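Local coordinates for adhesion and penetration protein autotransporter (Haemophilus influenzae, PDB 3SYJ) that promotes bacterial adherence and invasion by binding a host cell structure, mediates bacterial aggregation through self-association, and is probably a serine protease, at residues L881-S892 against Q915-E926; L813-Y824 against G861-S869. All coordinates share one frame; numbering follows the deposited sequence.

How the contacts relate
Both contacts are parallel strand pairings on neighbouring rungs near the C-terminal end of the Hap passenger beta-helix. Contact 2 joins 813-824 to 861-869, and contact 1 joins 881-892 to 915-926. They share a sheet, because strands 862-870 and 887-895 are neighbours in it, and their centres lie about 13 Å apart. Each has a buried apolar face of leucines and aromatic rings. Contact 1 is the more exposed (9 of 22 touching residues), contact 2 the more enclosed (3 of 19). Contact 1 has a weak E886-K920 salt bridge before the strands, and D888 near K922 on the outer face. In contact 2 that face carries threonines and Q866, whose amide is covered by a buried tyrosine ring.

Contact 1 (L881-S892 against Q915-E926); sequences LSNDAEGDYILS and QPLSDKLKFTLE
The rings of Y889 and F923 lie next to each other on the inner face of a parallel strand pair, in a late rung of the passenger beta-helix. Their planes are 36° apart and their centroids 5.9 Å apart, so the pair is oblique. L921 reaches the edge of the Y889 ring with CD1, which is 3.9 Å from Y889 CE2. L881 comes to the F923 ring at its edge, in plane, from the opposite direction. Outside the pair, F946 meets F923 edge-to-face, and V909 and L939 also pack on it.

L921 is the apolar link at the start of the strands. With CG anti to the backbone N (chi1 -162°), it carries CD1 to the Y889 edge and the E886 backbone, 3.4 Å from E886 N. The same torsion brings CD2 to L881 and A885. CD2 presses on L881 CD1 at 3.5 Å, a tight fit, and also touches A885 CB.

A ladder of backbone hydrogen bonds runs from G887 N to K920 O at one end and from E926 N to L891 O at the other. L891 N to T924 O is nearly straight, at 176°. Y889 O accepts from T924 N and from a water that also bonds T924 OG1.

Just before the strands, E886 OE1 and K920 NZ form a long, weak salt bridge. The outer face is mostly polar, with I890 beside T924. There the carboxylate of D888 crosses the extended chain of K922 obliquely, against its CD. OD1 of D888 is 3.2 Å from K922 CD but 4.0 Å from K922 NZ, so it meets the aliphatic part more closely than the ammonium.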
loop_
_atom_site.group_PDB
_atom_site.type_symbol
_atom_site.label_atom_id
_atom_site.label_comp_id
_atom_site.label_asym_id
_atom_site.label_seq_id
_atom_site.Cartn_x
_atom_site.Cartn_y
_atom_site.Cartn_z
ATOM N N LEU A 881 -1.164 -6.687 -27.861
ATOM C CA LEU A 881 -0.493 -7.973 -28.002
ATOM C C LEU A 881 0.861 -7.844 -28.690
ATOM O O LEU A 881 1.214 -6.781 -29.196
ATOM C CB LEU A 881 -1.380 -8.949 -28.779
ATOM C CG LEU A 881 -2.825 -9.076 -28.299
ATOM C CD1 LEU A 881 -3.581 -10.063 -29.167
ATOM C CD2 LEU A 881 -2.864 -9.501 -26.840
ATOM N N SER A 882 1.617 -8.936 -28.702
ATOM C CA SER A 882 2.919 -8.961 -29.351
ATOM C C SER A 882 2.857 -9.809 -30.617
ATOM O O SER A 882 1.788 -10.268 -31.017
ATOM C CB SER A 882 3.966 -9.541 -28.406
ATOM O OG SER A 882 3.804 -10.947 -28.291
ATOM N N ASN A 883 4.008 -10.022 -31.240
ATOM C CA ASN A 883 4.081 -10.872 -32.419
ATOM C C ASN A 883 3.770 -12.330 -32.107
ATOM O O ASN A 883 3.358 -13.085 -32.987
ATOM C CB ASN A 883 5.455 -10.759 -33.078
ATOM C CG ASN A 883 5.521 -9.628 -34.087
ATOM O OD1 ASN A 883 6.484 -8.858 -34.115
ATOM N ND2 ASN A 883 4.489 -9.519 -34.922
ATOM N N ASP A 884 3.965 -12.718 -30.850
ATOM C CA ASP A 884 3.751 -14.100 -30.427
ATOM C C ASP A 884 2.280 -14.483 -30.262
ATOM O O ASP A 884 1.946 -15.667 -30.236
ATOM C CB ASP A 884 4.514 -14.394 -29.134
ATOM C CG ASP A 884 5.918 -14.909 -29.390
ATOM O OD1 ASP A 884 6.518 -15.498 -28.461
ATOM O OD2 ASP A 884 6.419 -14.731 -30.523
ATOM N N ALA A 885 1.401 -13.494 -30.149
ATOM C CA ALA A 885 -0.022 -13.772 -29.986
ATOM C C ALA A 885 -0.543 -14.769 -31.031
ATOM O O ALA A 885 -0.041 -14.821 -32.155
ATOM C CB ALA A 885 -0.819 -12.485 -30.029
ATOM N N GLU A 886 -1.546 -15.558 -30.650
ATOM C CA GLU A 886 -2.144 -16.558 -31.534
ATOM C C GLU A 886 -3.338 -17.210 -30.848
ATOM O O GLU A 886 -3.499 -17.091 -29.637
ATOM C CB GLU A 886 -1.117 -17.627 -31.914
ATOM C CG GLU A 886 -0.746 -18.578 -30.781
ATOM C CD GLU A 886 0.452 -19.456 -31.118
ATOM O OE1 GLU A 886 1.045 -19.265 -32.202
ATOM O OE2 GLU A 886 0.805 -20.333 -30.299
ATOM N N GLY A 887 -4.175 -17.898 -31.619
ATOM C CA GLY A 887 -5.346 -18.561 -31.065
ATOM C C GLY A 887 -6.659 -18.047 -31.626
ATOM O O GLY A 887 -6.675 -17.161 -32.476
ATOM N N ASP A 888 -7.766 -18.613 -31.149
ATOM C CA ASP A 888 -9.099 -18.209 -31.599
ATOM C C ASP A 888 -9.908 -17.554 -30.485
ATOM O O ASP A 888 -10.176 -18.168 -29.452
ATOM C CB ASP A 888 -9.872 -19.404 -32.160
ATOM C CG ASP A 888 -9.562 -19.665 -33.622
ATOM O OD1 ASP A 888 -10.521 -19.881 -34.397
ATOM O OD2 ASP A 888 -8.368 -19.644 -33.999
ATOM N N TYR A 889 -10.320 -16.312 -30.705
ATOM C CA TYR A 889 -11.004 -15.566 -29.660
ATOM C C TYR A 889 -12.267 -14.867 -30.137
ATOM O O TYR A 889 -12.413 -14.542 -31.315
ATOM C CB TYR A 889 -10.041 -14.568 -29.021
ATOM C CG TYR A 889 -8.759 -15.226 -28.574
ATOM C CD1 TYR A 889 -8.709 -15.949 -27.389
ATOM C CD2 TYR A 889 -7.609 -15.151 -29.349
ATOM C CE1 TYR A 889 -7.549 -16.565 -26.977
ATOM C CE2 TYR A 889 -6.441 -15.764 -28.947
ATOM C CZ TYR A 889 -6.417 -16.470 -27.758
ATOM O OH TYR A 889 -5.261 -17.087 -27.346
ATOM N N ILE A 890 -13.187 -14.661 -29.206
ATOM C CA ILE A 890 -14.408 -13.928 -29.487
ATOM C C ILE A 890 -14.298 -12.551 -28.858
ATOM O O ILE A 890 -13.848 -12.413 -27.720
ATOM C CB ILE A 890 -15.639 -14.654 -28.934
ATOM C CG1 ILE A 890 -15.915 -15.916 -29.752
ATOM C CG2 ILE A 890 -16.850 -13.733 -28.938
ATOM C CD1 ILE A 890 -17.061 -16.752 -29.229
ATOM N N LEU A 891 -14.681 -11.532 -29.617
ATOM C CA LEU A 891 -14.711 -10.168 -29.113
ATOM C C LEU A 891 -16.145 -9.729 -28.897
ATOM O O LEU A 891 -16.961 -9.771 -29.813
ATOM C CB LEU A 891 -14.015 -9.212 -30.083
ATOM C CG LEU A 891 -12.554 -8.875 -29.785
ATOM C CD1 LEU A 891 -11.765 -10.132 -29.475
ATOM C CD2 LEU A 891 -11.928 -8.110 -30.941
ATOM N N SER A 892 -16.452 -9.316 -27.676
ATOM C CA SER A 892 -17.775 -8.810 -27.362
ATOM C C SER A 892 -17.644 -7.351 -26.961
ATOM O O SER A 892 -16.792 -6.999 -26.149
ATOM C CB SER A 892 -18.405 -9.622 -26.235
ATOM O OG SER A 892 -19.786 -9.337 -26.131
ATOM N N GLN A 915 5.240 -3.621 -35.303
ATOM C CA GLN A 915 5.051 -4.870 -36.027
ATOM C C GLN A 915 3.596 -5.328 -36.019
ATOM O O GLN A 915 2.886 -5.115 -35.066
ATOM C CB GLN A 915 5.941 -5.987 -35.471
ATOM C CG GLN A 915 7.363 -5.588 -35.154
ATOM C CD GLN A 915 8.286 -5.516 -36.343
ATOM O OE1 GLN A 915 8.070 -6.130 -37.354
ATOM N NE2 GLN A 915 9.330 -4.788 -36.193
ATOM N N PRO A 916 3.177 -5.991 -37.083
ATOM C CA PRO A 916 1.810 -6.468 -37.249
ATOM C C PRO A 916 1.470 -7.733 -36.464
ATOM O O PRO A 916 2.330 -8.537 -36.197
ATOM C CB PRO A 916 1.745 -6.765 -38.739
ATOM C CG PRO A 916 2.798 -6.142 -39.306
ATOM C CD PRO A 916 3.876 -5.981 -38.358
ATOM N N LEU A 917 0.213 -7.895 -36.101
ATOM C CA LEU A 917 -0.186 -9.071 -35.337
ATOM C C LEU A 917 -0.179 -10.321 -36.206
ATOM O O LEU A 917 -0.508 -10.265 -37.389
ATOM C CB LEU A 917 -1.577 -8.873 -34.731
ATOM C CG LEU A 917 -1.721 -7.773 -33.678
ATOM C CD1 LEU A 917 -3.171 -7.648 -33.244
ATOM C CD2 LEU A 917 -0.822 -8.045 -32.480
ATOM N N SER A 918 0.184 -11.448 -35.606
ATOM C CA SER A 918 0.304 -12.712 -36.325
ATOM C C SER A 918 -0.970 -13.105 -37.073
ATOM O O SER A 918 -2.073 -12.712 -36.699
ATOM C CB SER A 918 0.716 -13.829 -35.360
ATOM O OG SER A 918 0.735 -15.090 -36.004
ATOM N N ASP A 919 -0.801 -13.882 -38.139
ATOM C CA ASP A 919 -1.927 -14.438 -38.879
ATOM C C ASP A 919 -2.530 -15.641 -38.163
ATOM O O ASP A 919 -3.618 -16.107 -38.513
ATOM C CB ASP A 919 -1.495 -14.843 -40.285
ATOM C CG ASP A 919 -1.787 -13.769 -41.312
ATOM O OD1 ASP A 919 -2.388 -14.107 -42.358
ATOM O OD2 ASP A 919 -1.431 -12.591 -41.069
ATOM N N LYS A 920 -1.805 -16.147 -37.168
ATOM C CA LYS A 920 -2.277 -17.264 -36.359
ATOM C C LYS A 920 -3.246 -16.750 -35.303
ATOM O O LYS A 920 -3.897 -17.526 -34.607
ATOM C CB LYS A 920 -1.099 -17.976 -35.698
ATOM C CG LYS A 920 -0.042 -18.460 -36.670
ATOM C CD LYS A 920 1.218 -18.910 -35.945
ATOM C CE LYS A 920 1.846 -17.761 -35.171
ATOM N NZ LYS A 920 3.123 -18.158 -34.521
ATOM N N LEU A 921 -3.326 -15.428 -35.190
ATOM C CA LEU A 921 -4.271 -14.773 -34.296
ATOM C C LEU A 921 -5.620 -14.595 -35.005
ATOM O O LEU A 921 -5.684 -14.060 -36.110
ATOM C CB LEU A 921 -3.707 -13.417 -33.871
ATOM C CG LEU A 921 -4.268 -12.709 -32.641
ATOM C CD1 LEU A 921 -4.278 -13.635 -31.437
ATOM C CD2 LEU A 921 -3.449 -11.460 -32.353
ATOM N N LYS A 922 -6.698 -15.047 -34.377
ATOM C CA LYS A 922 -8.009 -14.964 -35.005
ATOM C C LYS A 922 -9.076 -14.421 -34.056
ATOM O O LYS A 922 -9.279 -14.956 -32.963
ATOM C CB LYS A 922 -8.425 -16.331 -35.547
ATOM C CG LYS A 922 -9.785 -16.343 -36.233
ATOM C CD LYS A 922 -10.143 -17.745 -36.717
ATOM C CE LYS A 922 -11.437 -17.752 -37.526
ATOM N NZ LYS A 922 -11.699 -19.084 -38.156
ATOM N N PHE A 923 -9.754 -13.357 -34.485
ATOM C CA PHE A 923 -10.821 -12.740 -33.696
ATOM C C PHE A 923 -12.164 -12.754 -34.414
ATOM O O PHE A 923 -12.231 -12.672 -35.641
ATOM C CB PHE A 923 -10.468 -11.296 -33.344
ATOM C CG PHE A 923 -9.310 -11.171 -32.412
ATOM C CD1 PHE A 923 -9.478 -11.370 -31.057
ATOM C CD2 PHE A 923 -8.054 -10.865 -32.889
ATOM C CE1 PHE A 923 -8.414 -11.260 -30.192
ATOM C CE2 PHE A 923 -6.985 -10.755 -32.031
ATOM C CZ PHE A 923 -7.165 -10.952 -30.679
ATOM N N THR A 924 -13.232 -12.830 -33.629
ATOM C CA THR A 924 -14.585 -12.808 -34.158
ATOM C C THR A 924 -15.444 -11.906 -33.297
ATOM O O THR A 924 -15.502 -12.069 -32.079
ATOM C CB THR A 924 -15.197 -14.206 -34.156
ATOM O OG1 THR A 924 -14.545 -15.003 -35.150
ATOM C CG2 THR A 924 -16.683 -14.137 -34.458
ATOM N N LEU A 925 -16.107 -10.948 -33.931
ATOM C CA LEU A 925 -16.991 -10.044 -33.208
ATOM C C LEU A 925 -18.312 -10.740 -32.892
ATOM O O LEU A 925 -18.933 -11.340 -33.767
ATOM C CB LEU A 925 -17.231 -8.766 -34.015
ATOM C CG LEU A 925 -18.048 -7.664 -33.337
ATOM C CD1 LEU A 925 -17.356 -7.136 -32.088
ATOM C CD2 LEU A 925 -18.316 -6.532 -34.309
ATOM N N GLU A 926 -18.723 -10.679 -31.629
ATOM C CA GLU A 926 -19.997 -11.245 -31.213
ATOM C C GLU A 926 -21.133 -10.391 -31.768
ATOM O O GLU A 926 -21.047 -9.159 -31.774
ATOM C CB GLU A 926 -20.082 -11.320 -29.687
ATOM C CG GLU A 926 -21.377 -11.940 -29.173
ATOM C CD GLU A 926 -21.467 -11.962 -27.656
ATOM O OE1 GLU A 926 -20.418 -12.119 -26.992
ATOM O OE2 GLU A 926 -22.592 -11.828 -27.128
HETATM O O HOH W 1 -12.221 -16.441 -33.721
#

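Contact 2 (L813-Y824 against G861-S869); sequences LNNSTITLNSAY and GQGTFQFTS
The Q866 side chain lies against the face of the Y824 ring. It runs extended beyond CG and crosses that face at about a right angle. Its CB sits over the face, 3.7 Å from the ring centroid. Its amide stacks on the ring with the planes 24° apart. The amide oxygen accepts from T819: T819 OG1 is 2.6 Å from Q866 OE1, a short bond that helps set the amide rotation, together with the stack on the ring. T817 CG2 also touches the Q866 chain.

Y824 reaches Q866 because its CG is anti to the backbone N (chi1 -177°), which swings the ring back across the strand. F867 O lies at the ring edge, in plane, 3.3 Å from Y824 CD1. T868 turns CG2 against CA and CB of Y824. N821 OD1 accepts from A823 N in an Asx turn just before Y824, while N821 ND2 bonds R849 O and D877 OD1.

T817 and T864 lie side by side. Both hydroxyls reach one water, though T817 only weakly. On the buried face I818 CD1 packs 3.6 Å from F865 CE1, and L813 CD1 meets the same ring at CZ. L820 CD1 makes a CH-pi contact over the face of F867, 3.5 Å from its centroid.

The pair is a parallel strand pairing between successive rungs, with backbone bonds from S816 O to T864 N through to L820 N and Q866 O. Strand 799-801 pairs with 816-819 on its far side. Strand 887-895 follows 862-870, and S892 OG bonds Y824 OH there. L879 of strand 875-881 packs on F865 and F867 in the beta-helix interior.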
loop_
_atom_site.group_PDB
_atom_site.type_symbol
_atom_site.label_atom_id
_atom_site.label_comp_id
_atom_site.label_asym_id
_atom_site.label_seq_id
_atom_site.Cartn_x
_atom_site.Cartn_y
_atom_site.Cartn_z
ATOM N N LEU A 813 -5.438 -18.870 -22.533
ATOM C CA LEU A 813 -6.876 -18.969 -22.320
ATOM C C LEU A 813 -7.384 -20.334 -22.727
ATOM O O LEU A 813 -6.871 -20.944 -23.660
ATOM C CB LEU A 813 -7.621 -17.906 -23.121
ATOM C CG LEU A 813 -7.395 -16.475 -22.663
ATOM C CD1 LEU A 813 -8.477 -15.582 -23.232
ATOM C CD2 LEU A 813 -7.394 -16.428 -21.147
ATOM N N ASN A 814 -8.407 -20.801 -22.025
ATOM C CA ASN A 814 -9.067 -22.050 -22.356
ATOM C C ASN A 814 -10.480 -22.008 -21.811
ATOM O O ASN A 814 -10.688 -22.153 -20.608
ATOM C CB ASN A 814 -8.295 -23.233 -21.766
ATOM C CG ASN A 814 -9.140 -24.494 -21.658
ATOM O OD1 ASN A 814 -10.173 -24.628 -22.318
ATOM N ND2 ASN A 814 -8.699 -25.430 -20.820
ATOM N N ASN A 815 -11.447 -21.799 -22.698
ATOM C CA ASN A 815 -12.845 -21.696 -22.301
ATOM C C ASN A 815 -13.027 -20.690 -21.178
ATOM O O ASN A 815 -13.810 -20.914 -20.253
ATOM C CB ASN A 815 -13.383 -23.060 -21.869
ATOM C CG ASN A 815 -14.889 -23.058 -21.666
ATOM O OD1 ASN A 815 -15.430 -23.925 -20.985
ATOM N ND2 ASN A 815 -15.571 -22.080 -22.253
ATOM N N SER A 816 -12.294 -19.584 -21.260
ATOM C CA SER A 816 -12.339 -18.550 -20.234
ATOM C C SER A 816 -12.621 -17.159 -20.816
ATOM O O SER A 816 -12.360 -16.898 -21.991
ATOM C CB SER A 816 -11.032 -18.539 -19.437
ATOM O OG SER A 816 -10.955 -19.671 -18.586
ATOM N N THR A 817 -13.149 -16.270 -19.981
ATOM C CA THR A 817 -13.513 -14.925 -20.417
ATOM C C THR A 817 -12.810 -13.838 -19.611
ATOM O O THR A 817 -12.797 -13.880 -18.386
ATOM C CB THR A 817 -15.033 -14.709 -20.315
ATOM O OG1 THR A 817 -15.688 -15.540 -21.276
ATOM C CG2 THR A 817 -15.395 -13.252 -20.580
ATOM N N ILE A 818 -12.229 -12.866 -20.302
ATOM C CA ILE A 818 -11.645 -11.716 -19.637
ATOM C C ILE A 818 -12.454 -10.465 -19.941
ATOM O O ILE A 818 -12.551 -10.048 -21.091
ATOM C CB ILE A 818 -10.198 -11.465 -20.086
ATOM C CG1 ILE A 818 -9.304 -12.649 -19.717
ATOM C CG2 ILE A 818 -9.675 -10.177 -19.463
ATOM C CD1 ILE A 818 -7.862 -12.483 -20.137
ATOM N N THR A 819 -13.038 -9.872 -18.908
ATOM C CA THR A 819 -13.721 -8.597 -19.048
ATOM C C THR A 819 -12.752 -7.466 -18.729
ATOM O O THR A 819 -12.296 -7.329 -17.591
ATOM C CB THR A 819 -14.930 -8.517 -18.119
ATOM O OG1 THR A 819 -15.734 -9.690 -18.293
ATOM C CG2 THR A 819 -15.758 -7.283 -18.425
ATOM N N LEU A 820 -12.441 -6.655 -19.737
ATOM C CA LEU A 820 -11.380 -5.657 -19.630
ATOM C C LEU A 820 -11.725 -4.509 -18.689
ATOM O O LEU A 820 -10.841 -3.808 -18.207
ATOM C CB LEU A 820 -11.028 -5.099 -21.013
ATOM C CG LEU A 820 -10.384 -6.041 -22.035
ATOM C CD1 LEU A 820 -10.053 -5.286 -23.311
ATOM C CD2 LEU A 820 -9.132 -6.670 -21.466
ATOM N N ASN A 821 -13.014 -4.324 -18.432
ATOM C CA ASN A 821 -13.480 -3.186 -17.651
ATOM C C ASN A 821 -14.670 -3.533 -16.767
ATOM O O ASN A 821 -15.622 -4.196 -17.203
ATOM C CB ASN A 821 -13.837 -2.019 -18.580
ATOM C CG ASN A 821 -13.888 -0.683 -17.854
ATOM O OD1 ASN A 821 -14.718 -0.469 -16.966
ATOM N ND2 ASN A 821 -13.000 0.230 -18.237
ATOM N N SER A 822 -14.611 -3.067 -15.522
ATOM C CA SER A 822 -15.653 -3.338 -14.535
ATOM C C SER A 822 -17.004 -2.724 -14.903
ATOM O O SER A 822 -18.029 -3.055 -14.309
ATOM C CB SER A 822 -15.213 -2.835 -13.156
ATOM O OG SER A 822 -15.105 -1.418 -13.146
ATOM N N ALA A 823 -17.003 -1.834 -15.887
ATOM C CA ALA A 823 -18.224 -1.142 -16.281
ATOM C C ALA A 823 -19.050 -1.966 -17.263
ATOM O O ALA A 823 -20.163 -1.588 -17.629
ATOM C CB ALA A 823 -17.894 0.217 -16.874
ATOM N N TYR A 824 -18.504 -3.101 -17.676
ATOM C CA TYR A 824 -19.130 -3.904 -18.714
ATOM C C TYR A 824 -20.531 -4.403 -18.346
ATOM O O TYR A 824 -21.374 -4.573 -19.227
ATOM C CB TYR A 824 -18.217 -5.067 -19.102
ATOM C CG TYR A 824 -18.749 -5.929 -20.225
ATOM C CD1 TYR A 824 -18.435 -5.651 -21.554
ATOM C CD2 TYR A 824 -19.554 -7.026 -19.956
ATOM C CE1 TYR A 824 -18.917 -6.443 -22.581
ATOM C CE2 TYR A 824 -20.037 -7.821 -20.971
ATOM C CZ TYR A 824 -19.718 -7.527 -22.279
ATOM O OH TYR A 824 -20.207 -8.323 -23.282
ATOM N N GLY A 861 -4.266 -20.002 -26.976
ATOM C CA GLY A 861 -5.450 -20.726 -26.554
ATOM C C GLY A 861 -6.706 -20.178 -27.197
ATOM O O GLY A 861 -6.675 -19.696 -28.328
ATOM N N GLN A 862 -7.813 -20.249 -26.467
ATOM C CA GLN A 862 -9.092 -19.760 -26.960
ATOM C C GLN A 862 -9.976 -19.280 -25.807
ATOM O O GLN A 862 -9.887 -19.790 -24.690
ATOM C CB GLN A 862 -9.803 -20.842 -27.789
ATOM C CG GLN A 862 -10.510 -21.925 -26.982
ATOM C CD GLN A 862 -11.898 -21.506 -26.505
ATOM O OE1 GLN A 862 -12.493 -20.557 -27.023
ATOM N NE2 GLN A 862 -12.418 -22.218 -25.513
ATOM N N GLY A 863 -10.825 -18.298 -26.085
ATOM C CA GLY A 863 -11.698 -17.735 -25.073
ATOM C C GLY A 863 -12.378 -16.469 -25.556
ATOM O O GLY A 863 -12.482 -16.232 -26.760
ATOM N N THR A 864 -12.834 -15.646 -24.616
ATOM C CA THR A 864 -13.546 -14.422 -24.956
ATOM C C THR A 864 -12.928 -13.215 -24.270
ATOM O O THR A 864 -12.483 -13.309 -23.129
ATOM C CB THR A 864 -15.025 -14.511 -24.532
ATOM O OG1 THR A 864 -15.679 -15.544 -25.282
ATOM C CG2 THR A 864 -15.740 -13.178 -24.764
ATOM N N PHE A 865 -12.888 -12.086 -24.974
ATOM C CA PHE A 865 -12.566 -10.802 -24.361
ATOM C C PHE A 865 -13.788 -9.888 -24.445
ATOM O O PHE A 865 -14.360 -9.714 -25.519
ATOM C CB PHE A 865 -11.378 -10.140 -25.060
ATOM C CG PHE A 865 -10.058 -10.835 -24.831
ATOM C CD1 PHE A 865 -9.307 -10.575 -23.695
ATOM C CD2 PHE A 865 -9.557 -11.728 -25.765
ATOM C CE1 PHE A 865 -8.087 -11.205 -23.492
ATOM C CE2 PHE A 865 -8.341 -12.358 -25.567
ATOM C CZ PHE A 865 -7.606 -12.096 -24.430
ATOM N N GLN A 866 -14.195 -9.319 -23.313
ATOM C CA GLN A 866 -15.330 -8.397 -23.271
ATOM C C GLN A 866 -14.867 -6.943 -23.189
ATOM O O GLN A 866 -14.127 -6.565 -22.277
ATOM C CB GLN A 866 -16.257 -8.731 -22.099
ATOM C CG GLN A 866 -16.906 -10.097 -22.211
ATOM C CD GLN A 866 -17.895 -10.387 -21.093
ATOM O OE1 GLN A 866 -17.733 -9.933 -19.962
ATOM N NE2 GLN A 866 -18.924 -11.167 -21.407
ATOM N N PHE A 867 -15.305 -6.137 -24.154
ATOM C CA PHE A 867 -14.886 -4.743 -24.272
ATOM C C PHE A 867 -16.017 -3.778 -23.940
ATOM O O PHE A 867 -17.194 -4.087 -24.149
ATOM C CB PHE A 867 -14.429 -4.444 -25.703
ATOM C CG PHE A 867 -13.040 -4.915 -26.020
ATOM C CD1 PHE A 867 -12.013 -4.005 -26.207
ATOM C CD2 PHE A 867 -12.764 -6.267 -26.153
ATOM C CE1 PHE A 867 -10.731 -4.436 -26.512
ATOM C CE2 PHE A 867 -11.484 -6.703 -26.454
ATOM C CZ PHE A 867 -10.470 -5.788 -26.635
ATOM N N THR A 868 -15.655 -2.610 -23.420
ATOM C CA THR A 868 -16.561 -1.473 -23.409
ATOM C C THR A 868 -15.965 -0.421 -24.333
ATOM O O THR A 868 -14.753 -0.406 -24.565
ATOM C CB THR A 868 -16.762 -0.872 -21.997
ATOM O OG1 THR A 868 -15.538 -0.289 -21.535
ATOM C CG2 THR A 868 -17.230 -1.936 -21.011
ATOM N N SER A 869 -16.810 0.458 -24.862
ATOM C CA SER A 869 -16.335 1.491 -25.775
ATOM C C SER A 869 -17.262 2.700 -25.848
ATOM O O SER A 869 -18.424 2.639 -25.445
ATOM C CB SER A 869 -16.162 0.909 -27.177
ATOM O OG SER A 869 -17.426 0.659 -27.775
HETATM O O HOH W 2 -14.708 -17.912 -23.423
HETATM O O HOH W 3 -14.688 -4.430 -20.499
#